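Local coordinates for putative exported protein (Bordetella pertussis, PDB 2DVZ), which is a periplasmic solute receptor that binds glutamate, probably for delivery to a tripartite tricarboxylate-type transporter, at residues 38-41 / 42-46; 258-261 / 262-266; 284-287 / 288-292; 267-270 / 271-274; 201-205 / 206-210. All coordinates share one frame; numbering follows the deposited sequence.

All five contacts are local, within one helix or at its end, and along the chain they come in the order 1, 5, 2, 4, 3. Interaction 5, where helix 197-205 gives way to strand 210-215, touches none of the others. The rest gather in one region: interaction 1 in helix 32-48, interaction 2 in helix 253-267, interaction 4 at the start of helix 270-279 and interaction 3 at the start of helix 288-307. Centres of interactions 1 and 2 lie about 10 Å apart, and a salt bridge joins interactions 1 and 4. Interactions 3 and 5, about 32 Å apart, lie on opposite sides of the chain's centre, consistent with the two-lobed build of periplasmic binding proteins.

Interaction 1. Residues 38-41 / 42-46; sequences RLVT and QRMSQ
V40 and M44, one helical turn apart, form the apolar side of this contact within helix 32-48, the helix of the beta-alpha-beta unit made with strands 21-25 and 52-56. CG1 of V40 stands 4.1 Å from SE of M44, a selenomethionine here, and the two side chains run obliquely to each other. With its CG anti to the carbonyl carbon (chi1 -80°) and the next bond extended, M44 carries its selenium out beside the valine before the chain bends at its end. Beneath them runs the regular backbone bonding of an alpha-helix: M44 N meets V40 O at 2.9 Å, and S45 N reaches T41 O at 2.8 Å.

The polar side is held through water. Water 1 donates to OG1 of T41 at 2.9 Å and to OE1 of Q42 at 2.8 Å, linking adjacent side chains at the helix surface. T41 OG1 is also bonded to the carbonyl of A37, one turn back, which keeps the hydroxyl close to the backbone, while the side chain also touches M52 and V54 of the neighbouring strand.

Further out, V40 and M44 are both buried against F112; V40 also meets L267, and M44 meets A266. A branched valine and a flexible, unbranched methionine suit such a junction, the one stiff and the other able to fit the surfaces around it. R43 is engaged by D269, R38 pairs with D34, and S45 OG bonds to the carbonyl O of Q50.

Interaction 2. Residues 258-261 / 262-266; sequences KLRD and AAVVA
R260 reaches along its helix to V264, one turn on. From CB the chain leaves with CG anti to the backbone N (chi1 -162°) and then bends at chi2 (-141°) before reaching NE; the side chain touches V109 and T110 of strand 106-121. NE, which lies 3.9 Å from V264 CG2, also makes a weak hydrogen bond to the carbonyl of N286. Around CZ the planar guanidinium has the same methyl over one face, 3.6 Å above the plane and displaced toward the rim. Of the terminal nitrogens, NH2 is 3.9 Å from V264 CG2 and donates to the carbonyl of G285. Arginine suits the place because its flat head can rest a face on a methyl while its N-H groups reach carbonyls of the loop before helix 288-307; valine's branch at CB presents that methyl.

Underneath, V264 N donates to R260 O at 2.8 Å, and V265 N to D261 O at 3.0 Å. A262 and A263 keep the surface low where the helix packs, A262 against E47 and L48 and A263 against T110. The pattern is that of an i to i+4 pair on an amphipathic alpha-helix, here helix 253-267, which packs on both helix 32-48 and strand 106-121.

Interaction 3. Residues 284-287 / 288-292; sequences SGNT and PEEFA
T287 and E290 grip each other through two hydrogen bonds that run in opposite directions. E290 N donates to T287 OG1 at 3.1 Å, and T287 N returns a bond to E290 OE2 at 2.9 Å, nearly straight at 165°. The carboxylate oxygen is met on its anti side, 25° out of the carboxylate plane. T287 puts its hydroxyl between the backbone N and the carbonyl carbon (chi1 63°), which turns OG1 in over the first helical turn. The reciprocal pair is a capping box, with T287 as N-cap of helix 288-307: threonine supplies the acceptor and glutamate the reach back to the N-cap amide. P288 suits the first turn, where its lack of an N-H costs no helical bond.

Among backbone bonds, F291 N donates to T287 O at 2.9 Å, closing that turn.

Van der Waals contacts lie alongside. N286 and E290 run antiparallel to each other, with N286 CB 3.1 Å from E290 OE2. The N286 side chain is also roughly perpendicular to that of F291, OD1 lying 3.8 Å from F291 CB. The amide is held from outside, OD1 by N111 N and ND2 by E294 OE1, while the F291 ring packs edge-to-face with W242.

Interaction 4. Residues 267-270 / 271-274; sequences LKDP and KVIK
A chi1 of 177° turns the D269 carboxylate away from its own backbone N, so that it reaches the first amides of helix 270-279 and OD1 comes to K271 N. That bond is short, 2.8 Å, but bent, with 133° at the hydrogen; a second, weak one comes to OD1 from V272 N at 3.5 Å. D269 is thus the N-cap, its short carboxylate well placed to accept from amides of the first turn, and P270 follows it where a residue without an N-H fits. The same residue's backbone takes part: I273 N donates to D269 O at 2.9 Å, almost straight at 172°. The side chains of D269 and K271 run alongside each other in the same direction, K271 CB only 3.3 Å from D269 OD1, although the lysine's NZ stays well beyond the carboxylate.

The apolar contact is between V272 CG1 and L267 CD2, 4.2 Å apart, both residues being buried against helix 32-48. I273 instead lays CG1 against the carbonyl O of L267, at 3.3 Å.

The other carboxylate oxygen, OD2, forms a salt bridge with NE of R43 in that helix. One aspartate therefore caps a helix and pairs with an arginine, and the amides and the guanidinium together would probably stabilise its negative charge.

Interaction 5. Residues 201-205 / 206-210; sequences MPQIQ and AGKLR
I204 and L209 meet at a slant across the end of helix 197-205, CG1 of I204 resting 4.0 Å from CB of L209. Their backbones meet as well: I204 CA-H points almost straight at L209 O, 3.4 Å from CA. A chi1 of -68° in L209 brings CD1 toward Q203 CB, while the leucine side chain is buried and also touches A185 and S200. Q203 and K208 are likewise inclined to each other; the glutamine chain bends at chi2, bringing OE1 to 3.7 Å from CG of K208, a van der Waals contact of the amide oxygen with the lysine's methylenes, and the lysine's end leads away. The Q203 side chain also touches V182 and V186 of helix 178-187.

Such side chains can face each other because the chain reverses in a Schellman motif. G207 takes positive phi (82°), a conformation that a residue without a side chain adopts easily, and the carbonyl of Q203 receives two amides. K208 N approaches nearly along the C=O axis at 2.7 Å, though bent at the hydrogen (135°), whereas L209 N arrives at 3.1 Å from above the carbonyl plane.

A further bond, from G207 N to I204 O, also comes from above the plane. Water 2 donates both to I204 O and to L209 O, each at 2.7 Å, bridging the helix end to the chain leading into strand 210-215. Q205 NE2 reaches the carbonyl of A222.

Interaction 1. Residues 38-41 / 42-46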
# COMPACT_ATOMS: atom_id res chain seq x y z
N ARG A 38 3.67 -1.17 12.09
CA ARG A 38 4.13 -1.75 13.37
C ARG A 38 5.65 -1.76 13.46
O ARG A 38 6.21 -1.43 14.51
CB ARG A 38 3.53 -3.13 13.62
CG ARG A 38 2.01 -3.13 13.57
CD ARG A 38 1.36 -4.42 14.07
NE ARG A 38 -0.10 -4.24 14.14
CZ ARG A 38 -0.78 -4.06 15.28
NH1 ARG A 38 -0.13 -4.06 16.45
NH2 ARG A 38 -2.12 -3.87 15.24
N LEU A 39 6.31 -2.08 12.35
CA LEU A 39 7.77 -2.10 12.33
C LEU A 39 8.34 -0.73 12.67
O LEU A 39 9.19 -0.62 13.55
CB LEU A 39 8.32 -2.58 10.97
CG LEU A 39 9.83 -2.49 10.71
CD1 LEU A 39 10.52 -3.53 11.50
CD2 LEU A 39 10.15 -2.64 9.20
N VAL A 40 7.89 0.29 11.92
CA VAL A 40 8.45 1.64 12.09
C VAL A 40 8.04 2.37 13.39
O VAL A 40 8.91 2.92 14.06
CB VAL A 40 8.26 2.53 10.85
CG1 VAL A 40 8.94 3.87 11.09
CG2 VAL A 40 8.80 1.81 9.56
N THR A 41 6.75 2.33 13.76
CA THR A 41 6.28 2.98 15.01
C THR A 41 6.84 2.30 16.28
O THR A 41 7.10 2.97 17.28
CB THR A 41 4.70 3.11 15.08
OG1 THR A 41 4.06 1.82 15.11
CG2 THR A 41 4.15 3.95 13.92
N GLN A 42 7.01 0.98 16.26
CA GLN A 42 7.70 0.27 17.35
C GLN A 42 9.05 0.87 17.70
O GLN A 42 9.37 1.03 18.88
CB GLN A 42 7.93 -1.20 17.00
CG GLN A 42 6.72 -2.07 17.28
CD GLN A 42 6.37 -2.05 18.74
OE1 GLN A 42 5.52 -1.26 19.20
NE2 GLN A 42 7.07 -2.90 19.51
N ARG A 43 9.85 1.13 16.67
CA ARG A 43 11.17 1.68 16.83
C ARG A 43 11.14 3.20 17.09
O ARG A 43 11.94 3.70 17.86
CB ARG A 43 12.04 1.30 15.62
CG ARG A 43 13.50 1.74 15.67
CD ARG A 43 14.26 1.13 16.85
NE ARG A 43 15.61 1.71 17.00
CZ ARG A 43 15.89 2.89 17.53
NH1 ARG A 43 14.91 3.68 17.97
NH2 ARG A 43 17.14 3.30 17.60
N MSE A 44 10.24 3.92 16.42
CA MSE A 44 9.99 5.34 16.72
C MSE A 44 9.64 5.51 18.20
O MSE A 44 10.09 6.44 18.84
CB MSE A 44 8.85 5.90 15.88
CG MSE A 44 9.24 6.27 14.50
SE MSE A 44 7.71 6.96 13.49
CE MSE A 44 7.40 8.69 14.36
N SER A 45 8.86 4.58 18.72
CA SER A 45 8.35 4.68 20.06
C SER A 45 9.48 4.69 21.10
O SER A 45 9.50 5.53 22.04
CB SER A 45 7.38 3.54 20.28
OG SER A 45 6.98 3.51 21.62
N GLN A 46 10.43 3.77 20.90
CA GLN A 46 11.68 3.69 21.66
C GLN A 46 12.40 5.05 21.68
O GLN A 46 12.87 5.50 22.72
CB GLN A 46 12.57 2.58 21.07
CG GLN A 46 14.01 2.55 21.65
CD GLN A 46 14.95 1.56 20.94
OE1 GLN A 46 16.16 1.82 20.84
NE2 GLN A 46 14.41 0.44 20.45
O HOH W 1 4.01 0.65 17.80

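Interaction 2. Residues 258-261 / 262-266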
# COMPACT_ATOMS: atom_id res chain seq x y z
N LYS A 258 9.22 16.76 15.55
CA LYS A 258 9.59 15.77 16.53
C LYS A 258 9.38 14.36 16.01
O LYS A 258 10.26 13.53 16.12
CB LYS A 258 8.86 16.00 17.87
CG LYS A 258 9.63 16.94 18.79
CD LYS A 258 8.78 17.30 20.01
CE LYS A 258 9.52 18.21 20.96
NZ LYS A 258 8.60 19.11 21.72
N LEU A 259 8.20 14.11 15.44
CA LEU A 259 7.83 12.82 14.86
C LEU A 259 8.72 12.43 13.69
O LEU A 259 9.10 11.28 13.57
CB LEU A 259 6.37 12.87 14.36
CG LEU A 259 5.28 12.96 15.43
CD1 LEU A 259 3.96 13.32 14.77
CD2 LEU A 259 5.19 11.64 16.21
N ARG A 260 9.02 13.39 12.82
CA ARG A 260 9.84 13.13 11.66
C ARG A 260 11.24 12.74 12.08
O ARG A 260 11.83 11.80 11.53
CB ARG A 260 9.91 14.34 10.73
CG ARG A 260 10.37 13.92 9.35
CD ARG A 260 11.29 14.91 8.76
NE ARG A 260 12.12 14.27 7.74
CZ ARG A 260 13.29 14.72 7.33
NH1 ARG A 260 13.79 15.82 7.86
NH2 ARG A 260 13.97 14.07 6.40
N ASP A 261 11.77 13.45 13.07
CA ASP A 261 13.07 13.11 13.61
C ASP A 261 13.15 11.68 14.15
O ASP A 261 14.15 10.97 13.92
CB ASP A 261 13.43 14.09 14.71
CG ASP A 261 13.94 15.36 14.17
OD1 ASP A 261 14.29 15.40 12.97
OD2 ASP A 261 13.99 16.33 14.93
N ALA A 262 12.10 11.27 14.87
CA ALA A 262 12.03 9.92 15.38
C ALA A 262 11.90 8.89 14.26
O ALA A 262 12.39 7.76 14.43
CB ALA A 262 10.91 9.77 16.38
N ALA A 263 11.20 9.25 13.18
CA ALA A 263 11.07 8.41 11.98
C ALA A 263 12.44 8.21 11.34
O ALA A 263 12.83 7.07 11.01
CB ALA A 263 10.08 9.02 10.95
N VAL A 264 13.17 9.32 11.20
CA VAL A 264 14.51 9.31 10.61
C VAL A 264 15.45 8.43 11.47
O VAL A 264 16.20 7.61 10.92
CB VAL A 264 15.08 10.76 10.37
CG1 VAL A 264 16.63 10.76 10.19
CG2 VAL A 264 14.41 11.40 9.17
N VAL A 265 15.37 8.53 12.78
CA VAL A 265 16.18 7.66 13.62
C VAL A 265 15.81 6.19 13.40
O VAL A 265 16.70 5.34 13.22
CB VAL A 265 16.10 8.01 15.15
CG1 VAL A 265 16.64 6.86 16.00
CG2 VAL A 265 16.85 9.30 15.46
N ALA A 266 14.51 5.91 13.43
CA ALA A 266 13.98 4.54 13.28
C ALA A 266 14.40 3.87 11.97
O ALA A 266 14.75 2.68 11.96
CB ALA A 266 12.47 4.56 13.41

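Interaction 3. Residues 284-287 / 288-292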
# COMPACT_ATOMS: atom_id res chain seq x y z
N SER A 284 12.48 5.73 3.08
CA SER A 284 12.50 7.10 2.57
C SER A 284 12.94 8.10 3.70
O SER A 284 14.10 8.49 3.76
CB SER A 284 11.13 7.44 1.99
OG SER A 284 11.12 8.71 1.36
N GLY A 285 12.03 8.45 4.62
CA GLY A 285 12.36 9.38 5.69
C GLY A 285 12.65 10.75 5.11
O GLY A 285 13.53 11.47 5.60
N ASN A 286 11.89 11.10 4.06
CA ASN A 286 11.97 12.40 3.39
C ASN A 286 11.23 13.47 4.21
O ASN A 286 10.70 13.19 5.28
CB ASN A 286 11.43 12.29 1.97
CG ASN A 286 9.94 11.93 1.92
OD1 ASN A 286 9.32 11.73 2.95
ND2 ASN A 286 9.35 11.88 0.71
N THR A 287 11.18 14.70 3.71
CA THR A 287 10.62 15.81 4.47
C THR A 287 9.12 15.83 4.28
O THR A 287 8.62 15.23 3.30
CB THR A 287 11.21 17.16 4.04
OG1 THR A 287 10.88 17.40 2.66
CG2 THR A 287 12.71 17.16 4.20
N PRO A 288 8.38 16.51 5.20
CA PRO A 288 6.94 16.72 5.01
C PRO A 288 6.60 17.18 3.59
O PRO A 288 5.69 16.63 2.99
CB PRO A 288 6.62 17.80 6.05
CG PRO A 288 7.60 17.56 7.13
CD PRO A 288 8.85 17.09 6.47
N GLU A 289 7.34 18.16 3.06
CA GLU A 289 7.10 18.73 1.73
C GLU A 289 7.38 17.74 0.60
O GLU A 289 6.69 17.74 -0.46
CB GLU A 289 7.94 20.00 1.48
CG GLU A 289 7.76 21.09 2.48
CD GLU A 289 8.69 20.96 3.69
OE1 GLU A 289 9.15 19.84 4.00
OE2 GLU A 289 8.98 22.00 4.32
N GLU A 290 8.41 16.93 0.78
CA GLU A 290 8.75 15.94 -0.24
C GLU A 290 7.64 14.89 -0.31
O GLU A 290 7.22 14.50 -1.42
CB GLU A 290 10.14 15.34 0.03
CG GLU A 290 11.31 16.28 -0.36
CD GLU A 290 12.65 15.84 0.24
OE1 GLU A 290 13.72 16.24 -0.28
OE2 GLU A 290 12.66 15.07 1.23
N PHE A 291 7.15 14.49 0.86
CA PHE A 291 6.01 13.57 0.95
C PHE A 291 4.73 14.17 0.33
O PHE A 291 4.04 13.50 -0.46
CB PHE A 291 5.80 13.11 2.40
CG PHE A 291 4.85 11.94 2.55
CD1 PHE A 291 4.74 10.94 1.55
CD2 PHE A 291 4.10 11.79 3.74
CE1 PHE A 291 3.88 9.86 1.69
CE2 PHE A 291 3.23 10.70 3.91
CZ PHE A 291 3.12 9.72 2.86
N ALA A 292 4.44 15.43 0.65
CA ALA A 292 3.25 16.12 0.09
C ALA A 292 3.30 16.13 -1.43
O ALA A 292 2.26 16.02 -2.11
CB ALA A 292 3.12 17.56 0.63

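Interaction 4. Residues 267-270 / 271-274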
# COMPACT_ATOMS: atom_id res chain seq x y z
N LEU A 267 14.34 4.65 10.89
CA LEU A 267 14.72 4.21 9.53
C LEU A 267 16.23 4.05 9.27
O LEU A 267 16.61 3.49 8.24
CB LEU A 267 14.07 5.10 8.45
CG LEU A 267 12.54 5.11 8.45
CD1 LEU A 267 11.98 6.32 7.68
CD2 LEU A 267 11.92 3.77 7.97
N LYS A 268 17.06 4.53 10.22
CA LYS A 268 18.48 4.22 10.25
C LYS A 268 18.77 2.98 11.09
O LYS A 268 19.90 2.53 11.16
CB LYS A 268 19.32 5.39 10.82
CG LYS A 268 18.85 6.79 10.48
CD LYS A 268 19.41 7.33 9.22
CE LYS A 268 20.43 8.45 9.54
NZ LYS A 268 19.84 9.80 9.31
N ASP A 269 17.77 2.43 11.77
CA ASP A 269 18.03 1.27 12.59
C ASP A 269 18.26 0.04 11.69
O ASP A 269 17.42 -0.25 10.81
CB ASP A 269 16.94 1.03 13.63
CG ASP A 269 17.18 -0.22 14.44
OD1 ASP A 269 17.30 -1.29 13.85
OD2 ASP A 269 17.27 -0.15 15.67
N PRO A 270 19.40 -0.68 11.91
CA PRO A 270 19.81 -1.71 10.94
C PRO A 270 18.81 -2.85 10.83
O PRO A 270 18.69 -3.44 9.76
CB PRO A 270 21.17 -2.21 11.50
CG PRO A 270 21.65 -1.08 12.43
CD PRO A 270 20.36 -0.56 13.03
N LYS A 271 18.10 -3.15 11.91
CA LYS A 271 17.05 -4.15 11.91
C LYS A 271 15.81 -3.71 11.11
O LYS A 271 15.14 -4.55 10.48
CB LYS A 271 16.68 -4.53 13.36
CG LYS A 271 17.93 -4.88 14.20
CD LYS A 271 17.75 -6.13 15.06
CE LYS A 271 17.44 -5.75 16.50
NZ LYS A 271 16.57 -6.79 17.12
N VAL A 272 15.53 -2.40 11.10
CA VAL A 272 14.40 -1.85 10.34
C VAL A 272 14.78 -1.80 8.86
O VAL A 272 13.98 -2.20 8.03
CB VAL A 272 13.93 -0.44 10.85
CG1 VAL A 272 12.97 0.21 9.87
CG2 VAL A 272 13.29 -0.55 12.24
N ILE A 273 15.99 -1.33 8.55
CA ILE A 273 16.54 -1.42 7.21
C ILE A 273 16.44 -2.84 6.62
O ILE A 273 15.91 -3.00 5.52
CB ILE A 273 17.99 -0.90 7.15
CG1 ILE A 273 18.00 0.63 7.26
CG2 ILE A 273 18.72 -1.33 5.86
CD1 ILE A 273 19.41 1.18 7.50
N LYS A 274 16.90 -3.86 7.36
CA LYS A 274 16.81 -5.27 6.93
C LYS A 274 15.36 -5.74 6.67
O LYS A 274 15.04 -6.28 5.61
CB LYS A 274 17.48 -6.19 7.99
CG LYS A 274 17.53 -7.63 7.58
CD LYS A 274 18.45 -8.45 8.44
CE LYS A 274 18.16 -9.96 8.33
NZ LYS A 274 18.11 -10.48 6.92

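Interaction 5. Residues 201-205 / 206-210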
# COMPACT_ATOMS: atom_id res chain seq x y z
N MSE A 201 4.98 -11.33 0.64
CA MSE A 201 6.38 -11.81 0.74
C MSE A 201 6.63 -13.11 1.50
O MSE A 201 7.31 -13.97 0.94
CB MSE A 201 7.37 -10.71 1.18
CG MSE A 201 8.85 -11.18 1.12
SE MSE A 201 9.45 -11.55 -0.77
CE MSE A 201 10.07 -9.76 -1.27
N PRO A 202 6.11 -13.27 2.75
CA PRO A 202 6.29 -14.55 3.48
C PRO A 202 5.74 -15.78 2.76
O PRO A 202 6.37 -16.85 2.82
CB PRO A 202 5.51 -14.34 4.80
CG PRO A 202 5.53 -12.83 4.99
CD PRO A 202 5.40 -12.27 3.59
N GLN A 203 4.59 -15.63 2.10
CA GLN A 203 3.97 -16.73 1.38
C GLN A 203 4.70 -17.08 0.10
O GLN A 203 4.67 -18.21 -0.35
CB GLN A 203 2.51 -16.44 1.01
CG GLN A 203 1.65 -15.93 2.16
CD GLN A 203 1.64 -16.84 3.38
OE1 GLN A 203 1.72 -18.08 3.28
NE2 GLN A 203 1.54 -16.21 4.57
N ILE A 204 5.31 -16.08 -0.50
CA ILE A 204 6.03 -16.29 -1.73
C ILE A 204 7.31 -17.05 -1.39
O ILE A 204 7.67 -18.02 -2.08
CB ILE A 204 6.31 -14.94 -2.44
CG1 ILE A 204 4.99 -14.39 -3.03
CG2 ILE A 204 7.37 -15.06 -3.51
CD1 ILE A 204 5.03 -12.85 -3.26
N GLN A 205 7.97 -16.60 -0.32
CA GLN A 205 9.19 -17.23 0.16
C GLN A 205 8.95 -18.70 0.47
O GLN A 205 9.80 -19.54 0.12
CB GLN A 205 9.76 -16.51 1.38
CG GLN A 205 10.31 -15.14 1.07
CD GLN A 205 11.61 -15.15 0.28
OE1 GLN A 205 12.16 -16.21 0.00
NE2 GLN A 205 12.12 -13.98 -0.09
N ALA A 206 7.81 -19.00 1.11
CA ALA A 206 7.44 -20.35 1.53
C ALA A 206 6.89 -21.19 0.40
O ALA A 206 6.61 -22.37 0.61
CB ALA A 206 6.41 -20.32 2.68
N GLY A 207 6.69 -20.58 -0.78
CA GLY A 207 6.21 -21.28 -1.95
C GLY A 207 4.70 -21.45 -1.96
O GLY A 207 4.18 -22.25 -2.77
N LYS A 208 3.99 -20.71 -1.09
CA LYS A 208 2.50 -20.79 -1.02
C LYS A 208 1.80 -19.87 -2.03
O LYS A 208 0.61 -20.05 -2.31
CB LYS A 208 1.94 -20.48 0.38
CG LYS A 208 2.43 -21.31 1.60
CD LYS A 208 2.66 -22.77 1.29
CE LYS A 208 2.35 -23.70 2.51
NZ LYS A 208 2.64 -23.11 3.88
N LEU A 209 2.53 -18.85 -2.51
CA LEU A 209 2.16 -18.09 -3.70
C LEU A 209 3.35 -18.06 -4.63
O LEU A 209 4.48 -18.17 -4.15
CB LEU A 209 1.74 -16.63 -3.37
CG LEU A 209 0.42 -16.40 -2.59
CD1 LEU A 209 0.33 -14.93 -2.14
CD2 LEU A 209 -0.82 -16.84 -3.36
N ARG A 210 3.07 -17.88 -5.94
CA ARG A 210 4.10 -17.63 -6.95
C ARG A 210 3.90 -16.23 -7.53
O ARG A 210 2.84 -15.92 -8.08
CB ARG A 210 4.06 -18.72 -8.07
CG ARG A 210 4.71 -18.35 -9.42
CD ARG A 210 5.15 -19.63 -10.31
NE ARG A 210 3.95 -20.35 -10.78
CZ ARG A 210 3.42 -21.45 -10.25
NH1 ARG A 210 4.00 -22.09 -9.25
NH2 ARG A 210 2.29 -21.92 -10.77
O HOH W 2 7.07 -18.71 -4.57